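Local structure of phiAB6 tailspike (Unidentified phage, 5JS4) at residues Q289-G303 / K327-T341. The protein probably binds and fragments the exopolysaccharide of its host, Acinetobacter baumannii, as the trimeric tailspike of the phage. Residues are numbered along the deposited sequence; the frame is centred on the assembly and turned at random.
Sequences QVDLKGKGLVGNGCG and KTAFINCGPTIQNLT
Asn-332 gives its amide ND2 to Asp-291 OD1 at 2.9 Å. Lys-293 N, two residues on from Asp-291, also bonds to this oxygen and closes an Asx turn; it comes from the opposite face of the carboxylate. Both donors sit well out of the carboxylate plane, and together they probably help hold its rotation. At the far end Thr-341 OG1 donates to Gly-301 O at 2.7 Å and accepts from Gly-303 N. Gln-274 of the third subunit also bonds to this hydroxyl. A water links Asn-300 OD1 and Gly-301 O to Thr-341 N. Gln-289 stretches its chain, with CG anti to the backbone N (chi1 -177°), and its NE2 meets Thr-328 O in the carbonyl plane at 2.8 Å.

The backbones pair in parallel in two places. Val-290 N bonds to Ala-329 O and Ile-331 N to Val-290 O. Leu-297 N then bonds to Thr-336 O and Gln-338 N to Leu-297 O. The axes of the short strands 296-298 and 336-338 come within 4.6 Å, with their directions 15° apart.

Apolar groups fill the inner side. Val-290 CB lies 3.7 Å from Phe-330 CE1, the two side chains pointing the same way. Leu-292 crosses the same ring obliquely, and its CD1 rests 3.6 Å from Cys-333 CB. Further on, Leu-297 CD2 meets Leu-340 CD2 at 3.6 Å, the two side chains crossing at about a right angle. Ile-355 of strand 353-358, which follows 328-333 in the sheet, touches Leu-297, Phe-330 and Cys-333. Parallel strands paired in register in successive turns, with corners between the faces and apolar side chains turned inward, are characteristic of the right-handed beta-helix of pectate lyase-like tailspikes.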
# COMPACT_ATOMS: atom_id res chain seq x y z
N GLN A 289 -2.21 39.46 14.15
CA GLN A 289 -2.93 38.46 13.37
C GLN A 289 -3.21 38.99 11.98
O GLN A 289 -3.53 40.17 11.81
CB GLN A 289 -4.24 38.11 14.07
CG GLN A 289 -5.06 37.03 13.39
CD GLN A 289 -6.32 36.70 14.17
OE1 GLN A 289 -7.29 37.46 14.15
NE2 GLN A 289 -6.31 35.57 14.87
N VAL A 290 -3.07 38.12 10.98
CA VAL A 290 -3.41 38.45 9.60
C VAL A 290 -4.64 37.63 9.21
O VAL A 290 -4.68 36.42 9.42
CB VAL A 290 -2.24 38.13 8.65
CG1 VAL A 290 -2.66 38.29 7.19
CG2 VAL A 290 -1.05 39.02 8.97
N ASP A 291 -5.64 38.31 8.66
CA ASP A 291 -6.82 37.66 8.10
C ASP A 291 -6.57 37.49 6.61
O ASP A 291 -6.56 38.47 5.87
CB ASP A 291 -8.06 38.51 8.37
CG ASP A 291 -9.36 37.82 7.96
OD1 ASP A 291 -9.31 36.83 7.19
OD2 ASP A 291 -10.43 38.27 8.39
N LEU A 292 -6.37 36.25 6.17
CA LEU A 292 -6.04 35.97 4.77
C LEU A 292 -7.22 36.20 3.82
O LEU A 292 -7.03 36.23 2.61
CB LEU A 292 -5.51 34.54 4.62
CG LEU A 292 -4.10 34.31 5.16
CD1 LEU A 292 -3.80 32.82 5.27
CD2 LEU A 292 -3.05 34.99 4.29
N LYS A 293 -8.42 36.36 4.37
CA LYS A 293 -9.61 36.66 3.58
C LYS A 293 -9.83 35.62 2.48
O LYS A 293 -10.24 35.96 1.37
CB LYS A 293 -9.53 38.06 2.96
CG LYS A 293 -9.27 39.19 3.93
CD LYS A 293 -10.45 39.41 4.86
CE LYS A 293 -10.30 40.70 5.66
NZ LYS A 293 -10.60 41.91 4.85
N GLY A 294 -9.54 34.36 2.78
CA GLY A 294 -9.75 33.27 1.83
C GLY A 294 -8.61 33.05 0.85
O GLY A 294 -8.69 32.15 0.00
N LYS A 295 -7.55 33.84 0.95
CA LYS A 295 -6.38 33.62 0.12
C LYS A 295 -5.53 32.51 0.71
O LYS A 295 -5.41 32.38 1.92
CB LYS A 295 -5.55 34.90 -0.03
CG LYS A 295 -6.31 35.99 -0.76
CD LYS A 295 -5.41 37.14 -1.15
CE LYS A 295 -6.22 38.32 -1.66
NZ LYS A 295 -6.90 38.06 -2.96
N GLY A 296 -4.97 31.68 -0.15
CA GLY A 296 -3.97 30.70 0.27
C GLY A 296 -2.65 31.38 0.55
O GLY A 296 -2.51 32.60 0.41
N LEU A 297 -1.66 30.58 0.91
CA LEU A 297 -0.37 31.09 1.35
C LEU A 297 0.76 30.37 0.63
O LEU A 297 0.89 29.15 0.74
CB LEU A 297 -0.25 30.93 2.86
CG LEU A 297 1.01 31.45 3.55
CD1 LEU A 297 1.27 32.92 3.24
CD2 LEU A 297 0.88 31.25 5.05
N VAL A 298 1.55 31.12 -0.12
CA VAL A 298 2.72 30.60 -0.83
C VAL A 298 3.96 31.34 -0.35
O VAL A 298 4.04 32.57 -0.46
CB VAL A 298 2.56 30.75 -2.36
CG1 VAL A 298 3.78 30.20 -3.09
CG2 VAL A 298 1.30 30.06 -2.83
N GLY A 299 4.91 30.60 0.20
CA GLY A 299 6.12 31.20 0.74
C GLY A 299 7.19 31.39 -0.32
O GLY A 299 6.92 31.34 -1.52
N ASN A 300 8.41 31.62 0.14
CA ASN A 300 9.57 31.79 -0.74
C ASN A 300 10.60 30.69 -0.51
O ASN A 300 11.80 30.90 -0.67
CB ASN A 300 10.18 33.19 -0.58
CG ASN A 300 10.53 33.54 0.86
OD1 ASN A 300 10.48 32.70 1.76
ND2 ASN A 300 10.88 34.80 1.08
N GLY A 301 10.11 29.51 -0.15
CA GLY A 301 10.96 28.34 -0.03
C GLY A 301 10.63 27.49 1.17
O GLY A 301 10.20 27.99 2.22
N CYS A 302 10.84 26.19 1.00
CA CYS A 302 10.67 25.21 2.06
C CYS A 302 12.07 24.83 2.52
O CYS A 302 12.77 24.05 1.87
CB CYS A 302 9.93 23.99 1.51
SG CYS A 302 9.76 22.62 2.66
N GLY A 303 12.49 25.40 3.65
CA GLY A 303 13.87 25.28 4.11
C GLY A 303 14.06 24.23 5.18
O GLY A 303 13.10 23.62 5.66
N LYS A 327 -3.91 33.03 20.29
CA LYS A 327 -4.58 33.17 19.00
C LYS A 327 -3.80 32.46 17.90
O LYS A 327 -2.66 32.04 18.10
CB LYS A 327 -4.73 34.64 18.63
CG LYS A 327 -5.63 35.44 19.56
CD LYS A 327 -5.73 36.88 19.09
CE LYS A 327 -6.40 37.77 20.12
NZ LYS A 327 -6.03 39.20 19.92
N THR A 328 -4.44 32.35 16.74
CA THR A 328 -3.77 31.85 15.54
C THR A 328 -3.28 33.04 14.71
O THR A 328 -4.02 34.01 14.50
CB THR A 328 -4.70 30.97 14.69
OG1 THR A 328 -5.38 30.03 15.52
CG2 THR A 328 -3.88 30.21 13.65
N ALA A 329 -2.04 32.96 14.23
CA ALA A 329 -1.40 34.08 13.52
C ALA A 329 -2.09 34.41 12.20
O ALA A 329 -2.27 35.58 11.86
CB ALA A 329 0.07 33.78 13.29
N PHE A 330 -2.45 33.37 11.45
CA PHE A 330 -3.17 33.51 10.19
C PHE A 330 -4.53 32.84 10.30
O PHE A 330 -4.62 31.67 10.67
CB PHE A 330 -2.39 32.84 9.06
CG PHE A 330 -1.22 33.64 8.57
CD1 PHE A 330 -1.38 34.64 7.63
CD2 PHE A 330 0.06 33.36 9.03
CE1 PHE A 330 -0.30 35.37 7.17
CE2 PHE A 330 1.15 34.08 8.57
CZ PHE A 330 0.96 35.09 7.63
N ILE A 331 -5.59 33.58 9.95
CA ILE A 331 -6.93 33.00 9.91
C ILE A 331 -7.50 33.06 8.49
O ILE A 331 -7.01 33.81 7.64
CB ILE A 331 -7.89 33.68 10.91
CG1 ILE A 331 -8.04 35.19 10.62
CG2 ILE A 331 -7.40 33.45 12.33
CD1 ILE A 331 -9.17 35.85 11.39
N ASN A 332 -8.53 32.25 8.25
CA ASN A 332 -9.25 32.22 6.97
C ASN A 332 -8.37 31.93 5.77
O ASN A 332 -8.52 32.53 4.70
CB ASN A 332 -10.04 33.52 6.76
CG ASN A 332 -11.11 33.73 7.81
OD1 ASN A 332 -11.81 32.79 8.19
ND2 ASN A 332 -11.25 34.96 8.28
N CYS A 333 -7.45 30.99 5.94
CA CYS A 333 -6.58 30.58 4.85
C CYS A 333 -7.41 29.91 3.76
O CYS A 333 -8.37 29.21 4.05
CB CYS A 333 -5.52 29.61 5.35
SG CYS A 333 -4.28 29.17 4.11
N GLY A 334 -7.03 30.15 2.51
CA GLY A 334 -7.62 29.46 1.37
C GLY A 334 -7.13 28.02 1.27
O GLY A 334 -6.52 27.50 2.20
N PRO A 335 -7.37 27.38 0.12
CA PRO A 335 -7.10 25.94 -0.04
C PRO A 335 -5.64 25.57 -0.31
O PRO A 335 -5.36 24.41 -0.59
CB PRO A 335 -7.96 25.57 -1.25
CG PRO A 335 -7.98 26.81 -2.07
CD PRO A 335 -7.99 27.95 -1.09
N THR A 336 -4.72 26.53 -0.22
CA THR A 336 -3.32 26.30 -0.52
C THR A 336 -2.43 26.79 0.61
O THR A 336 -2.57 27.93 1.05
CB THR A 336 -2.92 27.06 -1.81
OG1 THR A 336 -3.74 26.63 -2.90
CG2 THR A 336 -1.45 26.84 -2.16
N ILE A 337 -1.53 25.93 1.08
CA ILE A 337 -0.36 26.35 1.85
C ILE A 337 0.82 25.61 1.24
O ILE A 337 0.84 24.38 1.27
CB ILE A 337 -0.45 26.02 3.35
CG1 ILE A 337 -1.75 26.55 3.96
CG2 ILE A 337 0.75 26.61 4.09
CD1 ILE A 337 -2.00 26.11 5.39
N GLN A 338 1.78 26.33 0.68
CA GLN A 338 2.88 25.66 -0.01
C GLN A 338 4.17 26.46 -0.06
O GLN A 338 4.15 27.69 0.01
CB GLN A 338 2.47 25.26 -1.43
CG GLN A 338 2.20 26.42 -2.37
CD GLN A 338 1.93 25.96 -3.80
OE1 GLN A 338 1.27 24.95 -4.02
NE2 GLN A 338 2.44 26.71 -4.77
N ASN A 339 5.28 25.74 -0.20
CA ASN A 339 6.58 26.33 -0.48
C ASN A 339 6.94 27.35 0.60
O ASN A 339 7.36 28.46 0.30
CB ASN A 339 6.54 27.00 -1.86
CG ASN A 339 7.91 27.46 -2.33
OD1 ASN A 339 8.89 26.75 -2.18
ND2 ASN A 339 7.96 28.66 -2.90
N LEU A 340 6.78 26.95 1.86
CA LEU A 340 6.76 27.89 2.97
C LEU A 340 7.60 27.43 4.15
O LEU A 340 7.58 26.27 4.52
CB LEU A 340 5.32 28.11 3.44
CG LEU A 340 5.11 29.00 4.67
CD1 LEU A 340 5.52 30.44 4.38
CD2 LEU A 340 3.66 28.93 5.11
N THR A 341 8.33 28.38 4.73
CA THR A 341 9.00 28.21 6.01
C THR A 341 8.39 29.23 6.96
O THR A 341 8.33 30.41 6.63
CB THR A 341 10.51 28.45 5.86
OG1 THR A 341 11.02 27.62 4.81
CG2 THR A 341 11.26 28.12 7.16
O HOH W 1 9.10 30.49 2.88
O HOH W 2 11.82 25.38 -1.55